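Local coordinates for sortase family protein (Clostridium perfringens, PDB 6IXZ), which is a class C sortase, probably a cysteine transpeptidase that joins pilin subunits covalently into pili at the cell surface, at residues A[100-105]-A[161-166]; A[28-33]-A[136-141]; A[55-60]-A[78-83]; A[8-13]-A[72-77]; A[12-17]-A[61-66]. All blocks are in the same frame, centred on the assembly; numbering follows the deposited sequence.

How the contacts relate
Contacts 4 and 5 are the closest pair, centres 5 Å apart: both rest helix 5-18 on the neighbouring strands 60-66 and 71-77, and they share S12 and D13. Contact 3 continues from contact 4, with D59 O 2.9 Å from Y77 N. Contact 2 brings in helix 23-41 and meets contact 5 where L136 N approaches L61 O at 3.2 Å. Contact 1 lies across the chain's centre from contacts 3, 4 and 5, its centre 23 to 24 Å from theirs. Of the predicted active-site pair H110 and C172, H110 comes within about 10 Å of I83 in contact 3 and about 11 Å of L73 in contact 4, between side chains.

Contact 1: A[100-105]-A[161-166]; sequences GENTHS and SDDKDY
D165 OD1 takes the N-H of G100 at 2.8 Å, well above the carboxylate plane, and a salt bridge from R188; OD2 of the same group bonds Y142 OH. This is where two parallel strands of the sortase sheet, 103-109 and 165-173, begin to pair, leading to the predicted catalytic H110 and C172. Their ladder runs from T103 N to K164 O, from Y166 N to T103 O (3.0 Å, N-H...O 172°) and from S105 N to Y166 O. N102 OD1 takes the N-H of D163, a residue of the type II turn S161 to K164, at 2.8 Å. T103 OG1 donates to G100 O at 2.6 Å and accepts from a water that also donates to Y166 O. H104 CG is anti to its backbone N (chi1 -167°); the ring is held by ND1 to K159 O and NE2 to T168 OG1. Y166 turns its ring edge to the H104 face, planes 69° apart, and Y166 CB sits 3.7 Å from that ring's centroid.

Contact 2: A[28-33]-A[136-141]; sequences DLIKNI and LKKDLA
The beta hairpin joining strands 130-135 and 138-150 of the sortase fold pushes its turn against helix 23-41, and L136 does nearly all the touching. L136 and K137 both have positive phi (45° and 78°), the left-handed backbone of a tight two-residue turn, and the L136 side chain points to the helix. Three helix residues, L29, I30 and I33, receive it. L29 crosses it at about a right angle, with its CD2 3.7 Å from L136 CD2. I30 slides past in the opposite direction and lays its CD1 3.8 Å from L136 CB; the same methyl marks the edge of the patch, 4.4 Å from K138 CD. No hydrogen bond spans the two segments, so the join is purely apolar. L136 also packs on I18 at the end of the first helix, while I33 also touches L96 and V98, which ties the second helix to the loop before strand 103-109. I33 and L136 meet tip to tip; the L136 chi2 of 20° is far from staggered and the 3.4 Å between L136 CD2 and I33 CD1 is short, so the exact pose of the leucine methyls is doubtful.

Contact 3: A[55-60]-A[78-83]; sequences IHEGDV and GTSVDI
The polar part of this contact joins E57, in the loop before strand 60-66, to S80 at the start of helix 81-86. The S80 hydroxyl lies between two carboxylates, its OG 2.8 Å from E57 OE2 and 2.9 Å from D82 OD2. S80 occupies the N-cap position of the helix, though its side chain makes no capping bond: with chi1 at 53° the OG sits between the backbone N and the carbonyl carbon.

I83 supplies the carbon contacts. Its CD1 methyl lies against the E57 carboxylate, 3.7 Å from E57 OE1, the E57 and I83 side chains passing at a slant, and I83 CG1 rests 4.0 Å from G58 CA. I83 also packs on Y76 of strand 71-77, and its side chain is about 10 Å from that of the predicted active-site H110.

Backbone shape makes the approach possible. H56 to D59 form a type II beta turn closed by D59 N to H56 O, and H56 N also bonds D59 OD1 at 2.8 Å. G58 in that turn and G78 opposite E57 both hold backbone angles suited to glycine, and G78 leaves room for E57 CG, 4.5 Å from G78 CA. Backbone bonds to Y77 sew the turn to strand 71-77.

E57 OE1 and D82 OD2 are 5.0 Å apart. Such nearness may slightly favour protonation of one acid, while the hydroxyl between them would ease their repulsion.

Contact 4: A[8-13]-A[72-77]; sequences VSTISD and KLPIYY
Helix 8-13 lies over strand 72-77 with 68° between their directions and axes 7.6 Å apart, the nearest backbone approach being I11 CA to P74 CA at 5.7 Å. The first helix of the chain thus packs on strand 71-77 of the sortase sheet. I11 stands across P74 at about a right angle, its CG1 3.7 Å from P74 CD; with I11 CD1 anti to CA (chi2 180°), that methyl reaches on to the backbone at L73 C, 3.8 Å away, and to K72 CG at 4.1 Å. T10 takes the other end of the proline ring, its CG2 3.8 Å from P74 CB. Beyond the proline, T10 and Y76 meet tip to tip, with T10 OG1 3.8 Å from Y76 OH. The hydroxyl of T10 already bonds F6 O one turn back in its own helix. V60 and Y63 of the adjoining strand extend the surface beneath T10 and I11.

No hydrogen bond crosses between the segments. P74 has no N-H to offer, and its ring carbons CB and CD present a smooth apolar surface to the helix, so shape and buried carbon must account for the attraction.

Contact 5: A[12-17]-A[61-66]; sequences SDYTEK and LGYIEI
Y14, Y63 and G62 carry this contact, and Y14 gives up more surface than the other two together. Its CG is anti to the backbone N (chi1 160°), and the ring lies against the beginning of strand 61-66. There G62 CA lies over one face of the ring in a CH-pi contact, 3.5 Å from the centroid and 16° off the normal. G62 has no side chain to keep the ring away, and its backbone angles are ones that call for glycine, so the aromatic face can settle directly on the main chain. Next to it, Y14 CE1 comes 3.5 Å from the carbonyl carbon L61 C. The Y14 hydroxyl makes a weak hydrogen bond with L136 N at the hairpin turn.

Y63 completes the surface from the side. Y14 CD2 lies near the plane of the Y63 ring, at its edge, 4.4 Å from Y63 CD2. At the same distance T15 OG1 approaches Y63 CE2, although that hydroxyl is committed to I11 O in its own helix.

Helix 12-17 and strand 61-66 run with axes 8.7 Å apart and 126° between their directions. Around the join, V60 touches Y14 just before the strand segment, Y63 stacks its ring on H134 of strand 130-135, and strand 71-77 pairs with L61, G62 and I64 along its backbone.

Contact 1: A[100-105]-A[161-166]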
# COMPACT_ATOMS: atom_id res chain seq x y z
N GLY A 100 -2.77 7.26 -10.16
CA GLY A 100 -2.21 8.29 -11.01
C GLY A 100 -1.11 7.69 -11.86
O GLY A 100 -0.40 6.78 -11.43
N GLU A 101 -0.99 8.20 -13.09
CA GLU A 101 0.15 7.92 -13.96
C GLU A 101 1.45 8.32 -13.25
O GLU A 101 1.46 9.26 -12.46
CB GLU A 101 -0.01 8.70 -15.28
CG GLU A 101 0.80 8.15 -16.45
CD GLU A 101 0.36 8.68 -17.81
OE1 GLU A 101 0.21 9.93 -17.94
OE2 GLU A 101 0.18 7.86 -18.74
N ASN A 102 2.54 7.63 -13.53
CA ASN A 102 3.80 7.90 -12.84
C ASN A 102 3.65 7.72 -11.33
O ASN A 102 4.16 8.53 -10.55
CB ASN A 102 4.26 9.33 -13.14
CG ASN A 102 4.32 9.61 -14.61
OD1 ASN A 102 4.89 8.82 -15.37
ND2 ASN A 102 3.62 10.65 -15.06
N THR A 103 2.94 6.67 -10.92
CA THR A 103 2.95 6.26 -9.51
C THR A 103 3.23 4.78 -9.33
O THR A 103 2.93 3.96 -10.20
CB THR A 103 1.65 6.65 -8.73
OG1 THR A 103 0.52 5.89 -9.20
CG2 THR A 103 1.37 8.14 -8.87
N HIS A 104 3.83 4.46 -8.18
CA HIS A 104 4.08 3.10 -7.75
C HIS A 104 4.17 3.02 -6.23
O HIS A 104 5.19 3.39 -5.65
CB HIS A 104 5.38 2.61 -8.39
CG HIS A 104 5.58 1.14 -8.28
ND1 HIS A 104 6.58 0.47 -8.95
CD2 HIS A 104 4.84 0.20 -7.65
CE1 HIS A 104 6.45 -0.82 -8.73
NE2 HIS A 104 5.44 -1.01 -7.91
N SER A 105 3.08 2.62 -5.59
CA SER A 105 3.04 2.45 -4.15
C SER A 105 3.43 1.02 -3.81
O SER A 105 3.02 0.08 -4.48
CB SER A 105 1.63 2.74 -3.62
OG SER A 105 1.61 2.95 -2.23
N SER A 161 7.56 3.66 -12.71
CA SER A 161 7.71 3.54 -14.17
C SER A 161 6.93 4.66 -14.84
O SER A 161 5.76 4.90 -14.48
CB SER A 161 7.18 2.19 -14.67
OG SER A 161 7.97 1.10 -14.22
N ASP A 162 7.57 5.35 -15.80
CA ASP A 162 6.88 6.41 -16.57
C ASP A 162 5.61 5.87 -17.22
O ASP A 162 5.57 4.74 -17.69
CB ASP A 162 7.76 7.02 -17.67
CG ASP A 162 9.07 7.60 -17.16
OD1 ASP A 162 9.81 8.15 -18.00
OD2 ASP A 162 9.39 7.48 -15.96
N ASP A 163 4.54 6.67 -17.19
CA ASP A 163 3.28 6.35 -17.84
C ASP A 163 2.53 5.16 -17.22
O ASP A 163 1.54 4.67 -17.80
CB ASP A 163 3.48 6.10 -19.34
CG ASP A 163 4.20 7.24 -20.02
OD1 ASP A 163 3.94 8.42 -19.67
OD2 ASP A 163 5.10 6.95 -20.82
N LYS A 164 2.98 4.68 -16.05
CA LYS A 164 2.30 3.55 -15.40
C LYS A 164 1.75 3.90 -14.02
O LYS A 164 2.34 4.72 -13.31
CB LYS A 164 3.24 2.36 -15.27
CG LYS A 164 3.90 1.91 -16.56
CD LYS A 164 2.91 1.31 -17.54
CE LYS A 164 3.60 1.02 -18.87
NZ LYS A 164 3.34 -0.36 -19.36
N ASP A 165 0.68 3.21 -13.65
CA ASP A 165 0.05 3.32 -12.35
C ASP A 165 0.09 1.93 -11.69
O ASP A 165 -0.67 1.02 -12.06
CB ASP A 165 -1.40 3.83 -12.52
CG ASP A 165 -2.14 3.97 -11.19
OD1 ASP A 165 -3.18 4.66 -11.13
OD2 ASP A 165 -1.66 3.40 -10.19
N TYR A 166 1.08 1.73 -10.81
CA TYR A 166 1.35 0.40 -10.25
C TYR A 166 1.18 0.46 -8.73
O TYR A 166 1.54 1.46 -8.08
CB TYR A 166 2.79 -0.07 -10.52
CG TYR A 166 3.15 -0.48 -11.94
CD1 TYR A 166 2.22 -1.07 -12.80
CD2 TYR A 166 4.42 -0.21 -12.44
CE1 TYR A 166 2.58 -1.42 -14.10
CE2 TYR A 166 4.79 -0.56 -13.73
CZ TYR A 166 3.87 -1.19 -14.55
OH TYR A 166 4.23 -1.57 -15.81
O HOH W 1 0.36 3.96 -7.47
O HOH W 2 4.82 3.51 -12.12

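Contact 2: A[28-33]-A[136-141]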
# COMPACT_ATOMS: atom_id res chain seq x y z
N ASP A 28 -8.85 18.42 -0.47
CA ASP A 28 -7.59 19.13 -0.30
C ASP A 28 -6.46 18.20 0.14
O ASP A 28 -5.31 18.38 -0.26
CB ASP A 28 -7.77 20.35 0.63
CG ASP A 28 -8.24 21.61 -0.15
OD1 ASP A 28 -7.45 22.16 -0.95
OD2 ASP A 28 -9.43 21.98 -0.03
N LEU A 29 -6.80 17.13 0.86
CA LEU A 29 -5.80 16.13 1.24
C LEU A 29 -5.31 15.33 0.01
O LEU A 29 -4.13 15.15 -0.20
CB LEU A 29 -6.36 15.18 2.31
CG LEU A 29 -5.37 14.07 2.69
CD1 LEU A 29 -4.08 14.67 3.23
CD2 LEU A 29 -5.97 13.08 3.69
N ILE A 30 -6.25 14.90 -0.82
CA ILE A 30 -5.90 14.19 -2.06
C ILE A 30 -5.04 15.04 -3.00
O ILE A 30 -4.10 14.55 -3.64
CB ILE A 30 -7.20 13.77 -2.78
CG1 ILE A 30 -7.99 12.78 -1.91
CG2 ILE A 30 -6.91 13.20 -4.16
CD1 ILE A 30 -7.48 11.36 -1.93
N LYS A 31 -5.31 16.35 -3.04
CA LYS A 31 -4.50 17.27 -3.85
C LYS A 31 -3.08 17.33 -3.35
O LYS A 31 -2.16 17.41 -4.14
CB LYS A 31 -5.07 18.69 -3.81
CG LYS A 31 -6.13 18.97 -4.87
CD LYS A 31 -6.25 20.46 -5.11
CE LYS A 31 -6.88 21.19 -3.96
NZ LYS A 31 -6.85 22.66 -4.19
N ASN A 32 -2.91 17.38 -2.04
CA ASN A 32 -1.58 17.46 -1.48
C ASN A 32 -0.80 16.14 -1.62
O ASN A 32 0.39 16.15 -1.94
CB ASN A 32 -1.68 17.91 -0.02
CG ASN A 32 -2.09 19.36 0.12
OD1 ASN A 32 -1.61 20.23 -0.61
ND2 ASN A 32 -2.95 19.64 1.08
N ILE A 33 -1.50 15.02 -1.50
CA ILE A 33 -0.89 13.73 -1.80
C ILE A 33 -0.52 13.64 -3.28
O ILE A 33 0.54 13.10 -3.65
CB ILE A 33 -1.84 12.58 -1.46
CG1 ILE A 33 -2.06 12.52 0.06
CG2 ILE A 33 -1.28 11.26 -1.98
CD1 ILE A 33 -3.23 11.65 0.46
N LEU A 136 -8.81 6.92 1.38
CA LEU A 136 -9.37 8.28 1.42
C LEU A 136 -10.53 8.43 0.42
O LEU A 136 -10.56 9.37 -0.38
CB LEU A 136 -8.28 9.32 1.15
CG LEU A 136 -7.28 9.61 2.28
CD1 LEU A 136 -7.23 8.50 3.31
CD2 LEU A 136 -5.90 9.88 1.74
N LYS A 137 -11.48 7.50 0.48
CA LYS A 137 -12.72 7.57 -0.30
C LYS A 137 -12.57 7.20 -1.77
O LYS A 137 -13.56 7.10 -2.50
CB LYS A 137 -13.34 8.97 -0.20
CG LYS A 137 -13.64 9.40 1.22
CD LYS A 137 -14.87 8.69 1.74
CE LYS A 137 -16.14 9.43 1.38
NZ LYS A 137 -17.34 8.75 1.95
N LYS A 138 -11.34 6.93 -2.20
CA LYS A 138 -11.10 6.41 -3.53
C LYS A 138 -11.22 4.90 -3.54
O LYS A 138 -10.75 4.22 -2.62
CB LYS A 138 -9.73 6.82 -4.04
CG LYS A 138 -9.60 8.32 -4.32
CD LYS A 138 -8.40 8.61 -5.19
CE LYS A 138 -8.77 8.69 -6.66
NZ LYS A 138 -9.09 10.09 -7.08
N ASP A 139 -11.93 4.40 -4.55
CA ASP A 139 -11.97 2.99 -4.85
C ASP A 139 -11.05 2.73 -6.03
O ASP A 139 -11.26 3.29 -7.12
CB ASP A 139 -13.39 2.58 -5.22
CG ASP A 139 -14.35 2.65 -4.04
OD1 ASP A 139 -13.91 2.60 -2.86
OD2 ASP A 139 -15.56 2.66 -4.30
N LEU A 140 -9.98 1.97 -5.82
CA LEU A 140 -9.04 1.68 -6.92
C LEU A 140 -8.99 0.19 -7.20
O LEU A 140 -9.08 -0.63 -6.28
CB LEU A 140 -7.62 2.21 -6.61
CG LEU A 140 -7.43 3.70 -6.26
CD1 LEU A 140 -6.04 3.99 -5.71
CD2 LEU A 140 -7.68 4.59 -7.46
N ALA A 141 -8.86 -0.19 -8.47
CA ALA A 141 -8.73 -1.62 -8.77
C ALA A 141 -7.44 -1.88 -9.54
O ALA A 141 -7.06 -1.11 -10.40
CB ALA A 141 -9.94 -2.12 -9.55

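Contact 3: A[55-60]-A[78-83]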
# COMPACT_ATOMS: atom_id res chain seq x y z
N ILE A 55 -0.08 13.30 7.47
CA ILE A 55 0.04 11.86 7.52
C ILE A 55 1.35 11.54 8.22
O ILE A 55 2.41 12.00 7.81
CB ILE A 55 -0.01 11.25 6.12
CG1 ILE A 55 -1.30 11.72 5.43
CG2 ILE A 55 0.02 9.73 6.22
CD1 ILE A 55 -1.48 11.22 4.02
N HIS A 56 1.23 10.95 9.39
CA HIS A 56 2.39 10.53 10.15
C HIS A 56 2.55 9.04 9.96
O HIS A 56 1.56 8.30 9.82
CB HIS A 56 2.21 10.83 11.64
CG HIS A 56 2.00 12.28 11.94
ND1 HIS A 56 0.87 12.96 11.54
CD2 HIS A 56 2.72 13.14 12.69
CE1 HIS A 56 0.94 14.21 11.98
NE2 HIS A 56 2.05 14.34 12.68
N GLU A 57 3.79 8.58 9.99
CA GLU A 57 4.08 7.22 10.41
C GLU A 57 2.99 6.73 11.35
O GLU A 57 2.71 7.35 12.37
CB GLU A 57 5.42 7.18 11.14
CG GLU A 57 6.54 6.54 10.34
CD GLU A 57 7.41 5.67 11.22
OE1 GLU A 57 7.26 5.76 12.45
OE2 GLU A 57 8.18 4.85 10.67
N GLY A 58 2.33 5.64 10.96
CA GLY A 58 1.33 4.99 11.81
C GLY A 58 -0.10 5.35 11.50
O GLY A 58 -1.02 4.74 12.02
N ASP A 59 -0.32 6.34 10.64
CA ASP A 59 -1.69 6.70 10.28
C ASP A 59 -2.29 5.62 9.36
O ASP A 59 -1.58 5.00 8.60
CB ASP A 59 -1.73 8.06 9.60
CG ASP A 59 -1.46 9.22 10.58
OD1 ASP A 59 -1.40 10.38 10.12
OD2 ASP A 59 -1.23 8.97 11.79
N VAL A 60 -3.59 5.38 9.46
CA VAL A 60 -4.23 4.45 8.54
C VAL A 60 -4.93 5.23 7.43
O VAL A 60 -5.67 6.18 7.68
CB VAL A 60 -5.14 3.42 9.25
CG1 VAL A 60 -5.16 3.64 10.75
CG2 VAL A 60 -6.54 3.35 8.67
N GLY A 78 4.05 3.86 6.48
CA GLY A 78 5.34 3.67 7.13
C GLY A 78 5.61 2.19 7.30
O GLY A 78 4.72 1.38 7.13
N THR A 79 6.87 1.82 7.51
CA THR A 79 7.21 0.40 7.67
C THR A 79 8.26 0.18 8.76
O THR A 79 9.03 -0.74 8.67
CB THR A 79 7.81 -0.22 6.39
OG1 THR A 79 9.01 0.50 6.01
CG2 THR A 79 6.77 -0.27 5.24
N SER A 80 8.29 1.01 9.79
CA SER A 80 9.16 0.70 10.91
C SER A 80 8.56 -0.48 11.68
O SER A 80 7.39 -0.83 11.51
CB SER A 80 9.34 1.92 11.80
OG SER A 80 8.09 2.44 12.17
N VAL A 81 9.41 -1.15 12.45
CA VAL A 81 9.11 -2.45 13.04
C VAL A 81 7.82 -2.40 13.86
O VAL A 81 6.97 -3.28 13.75
CB VAL A 81 10.30 -2.92 13.88
CG1 VAL A 81 9.94 -4.16 14.69
CG2 VAL A 81 11.47 -3.23 12.96
N ASP A 82 7.58 -1.30 14.55
CA ASP A 82 6.36 -1.18 15.34
C ASP A 82 5.07 -1.10 14.50
O ASP A 82 4.02 -1.61 14.89
CB ASP A 82 6.48 0.02 16.27
CG ASP A 82 6.75 1.30 15.55
OD1 ASP A 82 5.94 2.23 15.73
OD2 ASP A 82 7.75 1.38 14.80
N ILE A 83 5.17 -0.61 13.28
CA ILE A 83 3.99 -0.55 12.42
C ILE A 83 3.76 -1.85 11.67
O ILE A 83 2.63 -2.30 11.55
CB ILE A 83 4.07 0.61 11.43
CG1 ILE A 83 3.86 1.94 12.18
CG2 ILE A 83 3.04 0.42 10.32
CD1 ILE A 83 4.93 2.97 11.91

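Contact 4: A[8-13]-A[72-77]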
# COMPACT_ATOMS: atom_id res chain seq x y z
N VAL A 8 -9.36 -5.74 12.43
CA VAL A 8 -10.79 -5.57 12.09
C VAL A 8 -11.34 -4.29 12.73
O VAL A 8 -12.17 -3.60 12.16
CB VAL A 8 -11.64 -6.79 12.56
CG1 VAL A 8 -11.45 -7.02 14.05
CG2 VAL A 8 -13.12 -6.58 12.25
N SER A 9 -10.91 -3.99 13.94
CA SER A 9 -11.46 -2.85 14.66
C SER A 9 -10.92 -1.58 14.02
O SER A 9 -11.57 -0.53 14.00
CB SER A 9 -11.04 -2.90 16.13
OG SER A 9 -11.54 -1.77 16.83
N THR A 10 -9.71 -1.72 13.48
CA THR A 10 -9.01 -0.64 12.82
C THR A 10 -9.74 -0.24 11.55
O THR A 10 -9.99 0.94 11.31
CB THR A 10 -7.57 -1.03 12.52
OG1 THR A 10 -6.86 -1.20 13.77
CG2 THR A 10 -6.88 0.08 11.71
N ILE A 11 -10.17 -1.21 10.77
CA ILE A 11 -10.87 -0.88 9.54
C ILE A 11 -12.17 -0.15 9.84
O ILE A 11 -12.54 0.79 9.14
CB ILE A 11 -11.15 -2.11 8.68
CG1 ILE A 11 -9.82 -2.64 8.09
CG2 ILE A 11 -12.14 -1.76 7.58
CD1 ILE A 11 -9.95 -3.87 7.20
N SER A 12 -12.88 -0.61 10.86
CA SER A 12 -14.15 0.01 11.28
C SER A 12 -13.99 1.48 11.67
O SER A 12 -14.70 2.34 11.18
CB SER A 12 -14.77 -0.76 12.45
OG SER A 12 -16.01 -0.21 12.81
N ASP A 13 -13.05 1.73 12.58
CA ASP A 13 -12.66 3.08 12.98
C ASP A 13 -12.40 3.98 11.78
O ASP A 13 -12.81 5.14 11.77
CB ASP A 13 -11.35 3.02 13.78
CG ASP A 13 -11.54 2.51 15.17
OD1 ASP A 13 -10.54 2.42 15.91
OD2 ASP A 13 -12.70 2.25 15.53
N LYS A 72 -8.68 -8.81 3.69
CA LYS A 72 -9.20 -7.46 3.91
C LYS A 72 -8.41 -6.86 5.07
O LYS A 72 -8.53 -7.34 6.19
CB LYS A 72 -10.68 -7.56 4.31
CG LYS A 72 -11.46 -6.25 4.29
CD LYS A 72 -12.85 -6.46 4.84
CE LYS A 72 -13.46 -5.18 5.36
NZ LYS A 72 -14.93 -5.31 5.59
N LEU A 73 -7.51 -5.92 4.79
CA LEU A 73 -6.53 -5.45 5.80
C LEU A 73 -6.40 -3.91 5.77
O LEU A 73 -6.45 -3.31 4.68
CB LEU A 73 -5.16 -6.07 5.54
CG LEU A 73 -5.01 -7.58 5.78
CD1 LEU A 73 -3.74 -8.12 5.17
CD2 LEU A 73 -5.09 -7.94 7.25
N PRO A 74 -6.16 -3.28 6.94
CA PRO A 74 -5.85 -1.84 6.96
C PRO A 74 -4.50 -1.59 6.36
O PRO A 74 -3.65 -2.47 6.41
CB PRO A 74 -5.82 -1.48 8.46
CG PRO A 74 -5.65 -2.78 9.16
CD PRO A 74 -6.32 -3.82 8.30
N ILE A 75 -4.31 -0.41 5.81
CA ILE A 75 -3.04 0.06 5.28
C ILE A 75 -2.57 1.27 6.08
O ILE A 75 -3.27 2.28 6.17
CB ILE A 75 -3.14 0.42 3.80
CG1 ILE A 75 -3.47 -0.82 2.97
CG2 ILE A 75 -1.83 1.00 3.28
CD1 ILE A 75 -4.36 -0.47 1.80
N TYR A 76 -1.43 1.11 6.74
CA TYR A 76 -0.76 2.17 7.47
C TYR A 76 0.24 2.87 6.53
O TYR A 76 0.73 2.28 5.58
CB TYR A 76 -0.01 1.60 8.68
CG TYR A 76 -0.90 0.92 9.70
CD1 TYR A 76 -1.27 -0.40 9.55
CD2 TYR A 76 -1.37 1.62 10.82
CE1 TYR A 76 -2.04 -1.03 10.49
CE2 TYR A 76 -2.15 0.98 11.77
CZ TYR A 76 -2.51 -0.33 11.58
OH TYR A 76 -3.32 -0.96 12.49
N TYR A 77 0.58 4.11 6.84
CA TYR A 77 1.79 4.69 6.28
C TYR A 77 2.98 4.26 7.15
O TYR A 77 2.91 4.32 8.38
CB TYR A 77 1.74 6.22 6.21
CG TYR A 77 2.91 6.75 5.41
CD1 TYR A 77 4.08 7.20 6.05
CD2 TYR A 77 2.95 6.58 4.04
CE1 TYR A 77 5.18 7.61 5.32
CE2 TYR A 77 4.05 6.99 3.30
CZ TYR A 77 5.16 7.49 3.95
OH TYR A 77 6.25 7.84 3.21

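Contact 5: A[12-17]-A[61-66]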
# COMPACT_ATOMS: atom_id res chain seq x y z
N SER A 12 -12.88 -0.61 10.86
CA SER A 12 -14.15 0.01 11.28
C SER A 12 -13.99 1.48 11.67
O SER A 12 -14.70 2.34 11.18
CB SER A 12 -14.77 -0.76 12.45
OG SER A 12 -16.01 -0.21 12.81
N ASP A 13 -13.05 1.73 12.58
CA ASP A 13 -12.66 3.08 12.98
C ASP A 13 -12.40 3.98 11.78
O ASP A 13 -12.81 5.14 11.77
CB ASP A 13 -11.35 3.02 13.78
CG ASP A 13 -11.54 2.51 15.17
OD1 ASP A 13 -10.54 2.42 15.91
OD2 ASP A 13 -12.70 2.25 15.53
N TYR A 14 -11.58 3.49 10.86
CA TYR A 14 -11.16 4.27 9.71
C TYR A 14 -12.37 4.69 8.89
O TYR A 14 -12.49 5.84 8.47
CB TYR A 14 -10.21 3.48 8.81
CG TYR A 14 -10.15 4.05 7.41
CD1 TYR A 14 -9.32 5.13 7.13
CD2 TYR A 14 -10.98 3.58 6.40
CE1 TYR A 14 -9.31 5.72 5.88
CE2 TYR A 14 -10.98 4.16 5.15
CZ TYR A 14 -10.16 5.25 4.90
OH TYR A 14 -10.13 5.79 3.64
N THR A 15 -13.28 3.75 8.65
CA THR A 15 -14.46 4.03 7.84
C THR A 15 -15.36 5.08 8.52
O THR A 15 -15.64 6.14 7.97
CB THR A 15 -15.26 2.75 7.58
OG1 THR A 15 -14.43 1.79 6.91
CG2 THR A 15 -16.48 3.05 6.72
N GLU A 16 -15.73 4.85 9.77
CA GLU A 16 -16.52 5.85 10.47
C GLU A 16 -15.87 7.22 10.31
O GLU A 16 -16.56 8.20 10.07
CB GLU A 16 -16.67 5.53 11.96
CG GLU A 16 -17.80 6.32 12.62
CD GLU A 16 -17.49 6.72 14.05
OE1 GLU A 16 -17.90 7.83 14.45
OE2 GLU A 16 -16.87 5.92 14.78
N LYS A 17 -14.56 7.27 10.49
CA LYS A 17 -13.85 8.53 10.69
C LYS A 17 -13.69 9.29 9.37
O LYS A 17 -13.86 10.52 9.33
CB LYS A 17 -12.48 8.28 11.30
CG LYS A 17 -11.49 9.42 11.08
CD LYS A 17 -10.15 9.17 11.75
CE LYS A 17 -9.08 10.11 11.21
NZ LYS A 17 -7.85 10.14 12.06
N LEU A 61 -4.66 4.81 6.20
CA LEU A 61 -5.08 5.49 4.97
C LEU A 61 -6.29 4.82 4.32
O LEU A 61 -6.87 5.34 3.37
CB LEU A 61 -3.93 5.44 3.97
CG LEU A 61 -2.56 5.87 4.47
CD1 LEU A 61 -1.52 5.68 3.37
CD2 LEU A 61 -2.62 7.32 4.91
N GLY A 62 -6.62 3.63 4.79
CA GLY A 62 -7.73 2.89 4.24
C GLY A 62 -7.47 1.41 4.39
O GLY A 62 -6.75 1.00 5.31
N TYR A 63 -7.98 0.62 3.44
CA TYR A 63 -7.70 -0.81 3.41
C TYR A 63 -7.61 -1.45 2.00
O TYR A 63 -8.01 -0.87 0.99
CB TYR A 63 -8.73 -1.55 4.25
CG TYR A 63 -10.15 -1.34 3.78
CD1 TYR A 63 -10.82 -2.30 3.02
CD2 TYR A 63 -10.82 -0.15 4.07
CE1 TYR A 63 -12.11 -2.07 2.56
CE2 TYR A 63 -12.10 0.08 3.63
CZ TYR A 63 -12.76 -0.89 2.91
OH TYR A 63 -14.04 -0.65 2.49
N ILE A 64 -7.11 -2.67 1.98
CA ILE A 64 -7.00 -3.43 0.76
C ILE A 64 -7.88 -4.68 0.86
O ILE A 64 -7.98 -5.31 1.92
CB ILE A 64 -5.52 -3.82 0.48
CG1 ILE A 64 -5.40 -4.64 -0.80
CG2 ILE A 64 -4.90 -4.58 1.65
CD1 ILE A 64 -3.98 -4.71 -1.34
N GLU A 65 -8.54 -5.02 -0.24
CA GLU A 65 -9.27 -6.29 -0.35
C GLU A 65 -8.72 -7.12 -1.50
O GLU A 65 -8.43 -6.58 -2.56
CB GLU A 65 -10.76 -6.04 -0.60
CG GLU A 65 -11.44 -5.16 0.43
CD GLU A 65 -12.93 -5.05 0.15
OE1 GLU A 65 -13.72 -5.59 0.95
OE2 GLU A 65 -13.29 -4.56 -0.94
N ILE A 66 -8.49 -8.40 -1.24
CA ILE A 66 -8.09 -9.37 -2.27
C ILE A 66 -9.05 -10.57 -2.21
O ILE A 66 -8.84 -11.52 -1.47
CB ILE A 66 -6.63 -9.87 -2.07
CG1 ILE A 66 -5.67 -8.71 -1.77
CG2 ILE A 66 -6.16 -10.63 -3.31
CD1 ILE A 66 -4.24 -9.13 -1.55